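Local coordinates for protein probable enoyl-CoA hydratase/isomerase (PDB 3SWX) that probably acts on the acyl chain of coenzyme A thioesters, as an enoyl-CoA hydratase or isomerase of the crotonase-like family, at residues 47-52 and 97-102; 216-221 and 232-237. One frame throughout, in Å; residues are numbered along the deposited sequence.

In the fold
Following the chain from its N terminus, helix 35-50 comes first, and contact 1 ties its C-terminal end to the loop that leads into strand 105-109, so closing a long excursion that takes in strand 56-61 and helix 76-81. The chain then completes the core of the crotonase fold before it reaches the helices of its C-terminal part. There contact 2 closes a short hairpin between helices 209-225 and 227-242, beside the second subunit. The two closures follow one another in series, neither crossing nor enclosing the other, with centres about 17 Å apart. They meet where Arg220 of contact 2 probably hydrogen-bonds to the carbonyl of Leu101 in contact 1.

Contact 1: residues 47-52 and 97-102; sequences EYETDT and DGRQLS
Two hydrogen bonds from Ser102 to the carboxylate of Glu49 carry the polar part of this contact, which joins the C-terminal end of helix 35-50 to the loop before strand 105-109. The backbone N of Ser102 donates to Glu49 OE1 at 2.9 Å, almost straight at 177°, and the hydroxyl OG of Ser102 donates to Glu49 OE2 at 2.5 Å. Both oxygens use their syn lone pairs, so one serine grips the carboxylate as a fork and fixes its rotation. Glutamate has the reach for this: CG stands anti to the backbone N (chi1 177°) and the chain bends at chi2.

Van der Waals packing lies alongside. Leu101 slides past Glu49 in the opposite direction, its CD2 methyl resting 3.5 Å from the carboxylate oxygen Glu49 OE1, while its CD1 makes a loose apolar contact at the edge of the Tyr48 ring, 4.5 Å from Tyr48 CD2. Tyr48 suits this buried place because its hydroxyl reaches on to the carbonyl of Pro104.

The extended Arg99 places NH2 5.4 Å from Glu49 OE2, too far for a salt bridge. Two donors and a nearby positive charge would be expected to stabilise the ionised carboxylate and lower its pKa.

Contact 2: residues 216-221 and 232-237; sequences LRNARL and EQLVPT
An antiparallel helical hairpin forms this contact: helices 209-225 and 227-242, joined by a tight turn in the C-terminal part of this crotonase-family chain, run side by side. The N-to-C directions of the two short segments are 166° apart, close to antiparallel, and their axes come within 10.6 Å, a gap bridged by the side chains of Asn218, Leu221, Gln233 and Leu234.

Asn218 sits in the middle, its CG anti to the backbone N (chi1 -167°), so that the amide extends toward the other helix. There ND2 lies 3.6 Å from CB of Gln233, and OD1 is 3.5 Å from CD2 of Leu234, whose side chain crosses it at about a right angle. Although buried, the amide is satisfied at both ends: ND2 donates to the carbonyl of Ala230, and OD1 accepts from Thr151 of the second subunit. Asparagine thus suits a place where one short side chain must serve both the hairpin and the subunit interface. Leu234 faces that interface too, packing on Val96 of the second subunit.

Nearer the turn the packing is apolar. Leu221 lays CD2 against CG of Gln233 at 3.6 Å, the two side chains crossing at about a right angle; the bend of Gln233 at chi2 leaves its aliphatic part to make this contact.

At the other end a water joins the helices. Arg217, bent at chi3, donates from NH2 to the water at 2.8 Å, with the water oxygen in the guanidinium plane at its edge. Threonine suits the place because its methyl packs while its hydroxyl both accepts and donates: Thr237 CG2 lies 3.9 Å from Arg217 NH2, the water donates to Thr237 OG1 at 2.5 Å, and OG1 donates back to the carbonyl O of Gln233 at 2.7 Å, from above the carbonyl plane.

Contact 1: residues 47-52 and 97-102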
ATOM      1  N   GLU B  47       6.823 -27.563  11.926  1.00 24.23           N
ATOM      2  CA  GLU B  47       7.881 -28.452  11.441  1.00 25.98           C
ATOM      3  C   GLU B  47       8.719 -27.748  10.364  1.00 25.12           C
ATOM      4  O   GLU B  47       9.959 -27.797  10.387  1.00 25.18           O
ATOM      5  CB  GLU B  47       7.263 -29.727  10.870  1.00 27.29           C
ATOM      6  CG  GLU B  47       8.155 -30.936  10.870  1.00 32.93           C
ATOM      7  CD  GLU B  47       7.748 -31.940  11.941  1.00 39.27           C
ATOM      8  OE1 GLU B  47       6.611 -32.475  11.849  1.00 41.92           O
ATOM      9  OE2 GLU B  47       8.559 -32.180  12.872  1.00 42.92           O
ATOM     10  N   TYR B  48       8.046 -27.071   9.432  1.00 23.70           N
ATOM     11  CA  TYR B  48       8.748 -26.377   8.352  1.00 23.15           C
ATOM     12  C   TYR B  48       9.742 -25.366   8.939  1.00 23.22           C
ATOM     13  O   TYR B  48      10.924 -25.332   8.570  1.00 22.42           O
ATOM     14  CB  TYR B  48       7.733 -25.717   7.391  1.00 21.85           C
ATOM     15  CG  TYR B  48       8.327 -24.721   6.423  1.00 20.58           C
ATOM     16  CD1 TYR B  48       9.399 -25.067   5.603  1.00 20.08           C
ATOM     17  CD2 TYR B  48       7.805 -23.422   6.318  1.00 18.97           C
ATOM     18  CE1 TYR B  48       9.957 -24.149   4.721  1.00 19.68           C
ATOM     19  CE2 TYR B  48       8.356 -22.494   5.443  1.00 18.65           C
ATOM     20  CZ  TYR B  48       9.431 -22.868   4.635  1.00 18.29           C
ATOM     21  OH  TYR B  48       9.979 -21.967   3.751  1.00 16.93           O
ATOM     22  N   GLU B  49       9.238 -24.570   9.873  1.00 24.15           N
ATOM     23  CA  GLU B  49       9.989 -23.501  10.530  1.00 25.17           C
ATOM     24  C   GLU B  49      11.322 -23.974  11.091  1.00 26.35           C
ATOM     25  O   GLU B  49      12.332 -23.315  10.928  1.00 27.04           O
ATOM     26  CB  GLU B  49       9.133 -22.888  11.666  1.00 25.43           C
ATOM     27  CG  GLU B  49       9.823 -21.807  12.497  1.00 25.57           C
ATOM     28  CD  GLU B  49       9.974 -20.495  11.749  1.00 25.23           C
ATOM     29  OE1 GLU B  49       9.379 -20.356  10.668  1.00 22.84           O
ATOM     30  OE2 GLU B  49      10.683 -19.600  12.254  1.00 24.62           O
ATOM     31  N   THR B  50      11.337 -25.128  11.741  1.00 28.05           N
ATOM     32  CA  THR B  50      12.560 -25.611  12.382  1.00 29.26           C
ATOM     33  C   THR B  50      13.438 -26.556  11.526  1.00 29.46           C
ATOM     34  O   THR B  50      14.558 -26.893  11.923  1.00 29.37           O
ATOM     35  CB  THR B  50      12.201 -26.288  13.701  1.00 30.13           C
ATOM     36  OG1 THR B  50      11.259 -27.329  13.448  1.00 32.00           O
ATOM     37  CG2 THR B  50      11.568 -25.267  14.652  1.00 30.49           C
ATOM     38  N   ASP B  51      12.948 -26.981  10.366  1.00 28.44           N
ATOM     39  CA  ASP B  51      13.738 -27.833   9.493  1.00 28.35           C
ATOM     40  C   ASP B  51      14.701 -27.034   8.609  1.00 28.01           C
ATOM     41  O   ASP B  51      14.295 -26.439   7.598  1.00 26.95           O
ATOM     42  CB  ASP B  51      12.817 -28.655   8.605  1.00 28.71           C
ATOM     43  CG  ASP B  51      13.559 -29.742   7.866  1.00 30.35           C
ATOM     44  OD1 ASP B  51      12.945 -30.781   7.571  1.00 33.39           O
ATOM     45  OD2 ASP B  51      14.767 -29.569   7.613  1.00 30.93           O
ATOM     46  N   THR B  52      15.987 -27.077   8.937  1.00 27.85           N
ATOM     47  CA  THR B  52      16.972 -26.268   8.223  1.00 27.95           C
ATOM     48  C   THR B  52      17.274 -26.771   6.789  1.00 27.94           C
ATOM     49  O   THR B  52      17.957 -26.082   6.014  1.00 28.06           O
ATOM     50  CB  THR B  52      18.282 -26.200   9.009  1.00 28.50           C
ATOM     51  OG1 THR B  52      18.805 -27.518   9.132  1.00 29.68           O
ATOM     52  CG2 THR B  52      18.061 -25.608  10.418  1.00 28.64           C
ATOM     53  N   ASP B  97      -1.183 -14.413  15.873  1.00 20.28           N
ATOM     54  CA  ASP B  97      -1.079 -14.509  17.325  1.00 21.67           C
ATOM     55  C   ASP B  97       0.251 -13.980  17.827  1.00 21.81           C
ATOM     56  O   ASP B  97       0.594 -14.205  18.960  1.00 23.31           O
ATOM     57  CB  ASP B  97      -1.262 -15.960  17.817  1.00 22.21           C
ATOM     58  CG  ASP B  97      -2.631 -16.533  17.481  1.00 24.35           C
ATOM     59  OD1 ASP B  97      -3.626 -15.774  17.450  1.00 26.67           O
ATOM     60  OD2 ASP B  97      -2.712 -17.751  17.249  1.00 25.45           O
ATOM     61  N   GLY B  98       0.989 -13.254  17.002  1.00 22.57           N
ATOM     62  CA  GLY B  98       2.250 -12.649  17.432  1.00 22.53           C
ATOM     63  C   GLY B  98       3.482 -13.362  16.892  1.00 22.84           C
ATOM     64  O   GLY B  98       4.606 -12.958  17.173  1.00 22.18           O
ATOM     65  N   ARG B  99       3.268 -14.405  16.100  1.00 23.32           N
ATOM     66  CA  ARG B  99       4.363 -15.181  15.548  1.00 24.45           C
ATOM     67  C   ARG B  99       4.182 -15.407  14.050  1.00 22.87           C
ATOM     68  O   ARG B  99       3.104 -15.790  13.599  1.00 23.40           O
ATOM     69  CB  ARG B  99       4.425 -16.523  16.284  1.00 25.54           C
ATOM     70  CG  ARG B  99       5.661 -17.360  15.990  1.00 30.66           C
ATOM     71  CD  ARG B  99       5.658 -18.625  16.849  1.00 35.13           C
ATOM     72  NE  ARG B  99       6.724 -19.547  16.473  1.00 39.30           N
ATOM     73  CZ  ARG B  99       6.679 -20.866  16.664  1.00 45.29           C
ATOM     74  NH1 ARG B  99       5.598 -21.443  17.202  1.00 48.21           N
ATOM     75  NH2 ARG B  99       7.709 -21.625  16.299  1.00 46.55           N
ATOM     76  N   GLN B 100       5.240 -15.180  13.290  1.00 21.90           N
ATOM     77  CA  GLN B 100       5.228 -15.424  11.862  1.00 21.95           C
ATOM     78  C   GLN B 100       6.373 -16.339  11.410  1.00 21.39           C
ATOM     79  O   GLN B 100       7.409 -16.458  12.089  1.00 21.36           O
ATOM     80  CB  GLN B 100       5.310 -14.096  11.106  1.00 22.18           C
ATOM     81  CG  GLN B 100       4.083 -13.249  11.259  1.00 24.30           C
ATOM     82  CD  GLN B 100       4.339 -11.996  12.012  1.00 30.05           C
ATOM     83  OE1 GLN B 100       4.669 -12.010  13.219  1.00 30.22           O
ATOM     84  NE2 GLN B 100       4.186 -10.870  11.311  1.00 30.77           N
ATOM     85  N   LEU B 101       6.178 -16.953  10.245  1.00 20.17           N
ATOM     86  CA  LEU B 101       7.199 -17.808   9.619  1.00 20.03           C
ATOM     87  C   LEU B 101       8.482 -17.049   9.264  1.00 19.59           C
ATOM     88  O   LEU B 101       8.434 -15.922   8.750  1.00 19.14           O
ATOM     89  CB  LEU B 101       6.648 -18.467   8.354  1.00 19.13           C
ATOM     90  CG  LEU B 101       5.568 -19.530   8.573  1.00 20.04           C
ATOM     91  CD1 LEU B 101       5.041 -20.040   7.229  1.00 17.86           C
ATOM     92  CD2 LEU B 101       6.136 -20.685   9.445  1.00 20.00           C
ATOM     93  N   SER B 102       9.616 -17.699   9.513  1.00 18.47           N
ATOM     94  CA  SER B 102      10.946 -17.129   9.257  1.00 18.66           C
ATOM     95  C   SER B 102      11.393 -17.382   7.847  1.00 16.97           C
ATOM     96  O   SER B 102      12.392 -16.822   7.406  1.00 16.47           O
ATOM     97  CB  SER B 102      11.996 -17.776  10.179  1.00 19.08           C
ATOM     98  OG  SER B 102      11.746 -17.436  11.525  1.00 22.49           O
TER

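Contact 2: residues 216-221 and 232-237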
ATOM      1  N   LEU B 216      12.870 -11.252   4.855  1.00 14.83           N
ATOM      2  CA  LEU B 216      11.603 -11.444   5.529  1.00 15.07           C
ATOM      3  C   LEU B 216      11.627 -10.785   6.901  1.00 15.60           C
ATOM      4  O   LEU B 216      10.693 -10.100   7.247  1.00 15.21           O
ATOM      5  CB  LEU B 216      11.266 -12.945   5.657  1.00 14.79           C
ATOM      6  CG  LEU B 216      10.809 -13.645   4.376  1.00 14.28           C
ATOM      7  CD1 LEU B 216      10.660 -15.135   4.588  1.00 13.53           C
ATOM      8  CD2 LEU B 216       9.488 -13.055   3.904  1.00 14.59           C
ATOM      9  N   ARG B 217      12.718 -10.972   7.647  1.00 16.84           N
ATOM     10  CA  ARG B 217      12.842 -10.460   9.011  1.00 17.77           C
ATOM     11  C   ARG B 217      12.796  -8.930   9.063  1.00 17.29           C
ATOM     12  O   ARG B 217      12.032  -8.347   9.838  1.00 17.28           O
ATOM     13  CB  ARG B 217      14.125 -10.999   9.686  1.00 19.03           C
ATOM     14  CG  ARG B 217      14.270 -10.633  11.184  1.00 20.89           C
ATOM     15  CD  ARG B 217      15.423 -11.379  11.879  1.00 24.24           C
ATOM     16  NE  ARG B 217      16.721 -11.093  11.266  1.00 26.00           N
ATOM     17  CZ  ARG B 217      17.429 -11.929  10.501  1.00 26.20           C
ATOM     18  NH1 ARG B 217      17.005 -13.158  10.215  1.00 25.04           N
ATOM     19  NH2 ARG B 217      18.585 -11.509  10.002  1.00 27.18           N
ATOM     20  N   ASN B 218      13.586  -8.270   8.234  1.00 16.49           N
ATOM     21  CA  ASN B 218      13.608  -6.827   8.270  1.00 15.63           C
ATOM     22  C   ASN B 218      12.286  -6.231   7.775  1.00 15.59           C
ATOM     23  O   ASN B 218      11.808  -5.252   8.342  1.00 14.37           O
ATOM     24  CB  ASN B 218      14.779  -6.289   7.474  1.00 15.66           C
ATOM     25  CG  ASN B 218      15.024  -4.834   7.738  1.00 15.13           C
ATOM     26  OD1 ASN B 218      14.525  -3.960   7.012  1.00  8.64           O
ATOM     27  ND2 ASN B 218      15.782  -4.552   8.808  1.00 11.63           N
ATOM     28  N   ALA B 219      11.718  -6.823   6.715  1.00 14.99           N
ATOM     29  CA  ALA B 219      10.424  -6.407   6.197  1.00 14.69           C
ATOM     30  C   ALA B 219       9.338  -6.498   7.282  1.00 14.55           C
ATOM     31  O   ALA B 219       8.539  -5.567   7.436  1.00 13.35           O
ATOM     32  CB  ALA B 219      10.024  -7.255   4.960  1.00 14.27           C
ATOM     33  N   ARG B 220       9.313  -7.606   8.029  1.00 14.37           N
ATOM     34  CA  ARG B 220       8.339  -7.747   9.117  1.00 14.81           C
ATOM     35  C   ARG B 220       8.552  -6.756  10.257  1.00 14.04           C
ATOM     36  O   ARG B 220       7.592  -6.244  10.812  1.00 12.95           O
ATOM     37  CB  ARG B 220       8.333  -9.147   9.697  1.00 15.28           C
ATOM     38  CG  ARG B 220       7.790 -10.217   8.771  1.00 18.07           C
ATOM     39  CD  ARG B 220       7.604 -11.509   9.553  1.00 19.02           C
ATOM     40  NE  ARG B 220       7.628 -12.705   8.712  1.00 21.71           N
ATOM     41  CZ  ARG B 220       6.673 -13.076   7.863  1.00 22.06           C
ATOM     42  NH1 ARG B 220       5.592 -12.337   7.695  1.00 19.84           N
ATOM     43  NH2 ARG B 220       6.799 -14.220   7.168  1.00 22.92           N
ATOM     44  N   LEU B 221       9.812  -6.514  10.614  1.00 14.56           N
ATOM     45  CA  LEU B 221      10.161  -5.547  11.666  1.00 14.83           C
ATOM     46  C   LEU B 221       9.648  -4.151  11.308  1.00 14.69           C
ATOM     47  O   LEU B 221       9.110  -3.456  12.165  1.00 13.25           O
ATOM     48  CB  LEU B 221      11.671  -5.508  11.893  1.00 15.21           C
ATOM     49  CG  LEU B 221      12.157  -4.639  13.064  1.00 16.78           C
ATOM     50  CD1 LEU B 221      11.432  -5.005  14.332  1.00 14.24           C
ATOM     51  CD2 LEU B 221      13.691  -4.750  13.228  1.00 16.80           C
ATOM     52  N   GLU B 232      17.518   0.778  11.517  1.00 15.49           N
ATOM     53  CA  GLU B 232      18.589   0.566  12.479  1.00 16.55           C
ATOM     54  C   GLU B 232      19.247  -0.804  12.287  1.00 16.39           C
ATOM     55  O   GLU B 232      20.414  -0.978  12.533  1.00 16.58           O
ATOM     56  CB  GLU B 232      17.969   0.696  13.891  1.00 16.90           C
ATOM     57  CG  GLU B 232      18.929   0.771  14.987  1.00 18.69           C
ATOM     58  CD  GLU B 232      18.271   0.867  16.369  1.00 17.60           C
ATOM     59  OE1 GLU B 232      17.146   0.359  16.565  1.00 16.11           O
ATOM     60  OE2 GLU B 232      18.940   1.402  17.260  1.00 16.69           O
ATOM     61  N   GLN B 233      18.490  -1.788  11.829  1.00 16.98           N
ATOM     62  CA  GLN B 233      19.039  -3.117  11.583  1.00 17.74           C
ATOM     63  C   GLN B 233      19.706  -3.308  10.209  1.00 18.02           C
ATOM     64  O   GLN B 233      20.347  -4.326  10.000  1.00 17.98           O
ATOM     65  CB  GLN B 233      17.926  -4.171  11.704  1.00 18.45           C
ATOM     66  CG  GLN B 233      17.234  -4.210  13.029  1.00 20.71           C
ATOM     67  CD  GLN B 233      18.165  -4.536  14.151  1.00 24.79           C
ATOM     68  OE1 GLN B 233      19.244  -5.110  13.934  1.00 28.78           O
ATOM     69  NE2 GLN B 233      17.762  -4.185  15.375  1.00 25.15           N
ATOM     70  N   LEU B 234      19.537  -2.375   9.267  1.00 18.33           N
ATOM     71  CA  LEU B 234      19.941  -2.635   7.874  1.00 18.29           C
ATOM     72  C   LEU B 234      21.429  -2.977   7.720  1.00 19.29           C
ATOM     73  O   LEU B 234      21.776  -4.059   7.209  1.00 19.86           O
ATOM     74  CB  LEU B 234      19.595  -1.453   6.962  1.00 18.32           C
ATOM     75  CG  LEU B 234      18.106  -1.209   6.708  1.00 17.42           C
ATOM     76  CD1 LEU B 234      17.932   0.105   5.980  1.00 15.41           C
ATOM     77  CD2 LEU B 234      17.483  -2.377   5.931  1.00 14.97           C
ATOM     78  N   VAL B 235      22.297  -2.078   8.177  1.00 19.52           N
ATOM     79  CA  VAL B 235      23.752  -2.282   8.057  1.00 20.46           C
ATOM     80  C   VAL B 235      24.265  -3.365   9.041  1.00 20.53           C
ATOM     81  O   VAL B 235      25.084  -4.201   8.655  1.00 21.10           O
ATOM     82  CB  VAL B 235      24.559  -0.942   8.213  1.00 21.09           C
ATOM     83  CG1 VAL B 235      26.088  -1.184   8.165  1.00 22.58           C
ATOM     84  CG2 VAL B 235      24.149   0.079   7.144  1.00 21.16           C
ATOM     85  N   PRO B 236      23.794  -3.378  10.301  1.00 20.07           N
ATOM     86  CA  PRO B 236      24.245  -4.503  11.150  1.00 20.90           C
ATOM     87  C   PRO B 236      23.909  -5.893  10.589  1.00 20.37           C
ATOM     88  O   PRO B 236      24.701  -6.820  10.713  1.00 21.39           O
ATOM     89  CB  PRO B 236      23.517  -4.256  12.474  1.00 20.79           C
ATOM     90  CG  PRO B 236      23.348  -2.791  12.509  1.00 21.12           C
ATOM     91  CD  PRO B 236      23.137  -2.334  11.093  1.00 20.58           C
ATOM     92  N   THR B 237      22.740  -6.035   9.975  1.00 20.71           N
ATOM     93  CA  THR B 237      22.361  -7.289   9.341  1.00 20.21           C
ATOM     94  C   THR B 237      23.238  -7.597   8.131  1.00 21.04           C
ATOM     95  O   THR B 237      23.675  -8.728   7.968  1.00 21.20           O
ATOM     96  CB  THR B 237      20.897  -7.270   8.956  1.00 20.16           C
ATOM     97  OG1 THR B 237      20.123  -7.045  10.138  1.00 18.39           O
ATOM     98  CG2 THR B 237      20.467  -8.597   8.272  1.00 19.51           C
TER
HETATM   99  O   HOH W   1      19.002  -9.018  11.236  1.00 32.98           O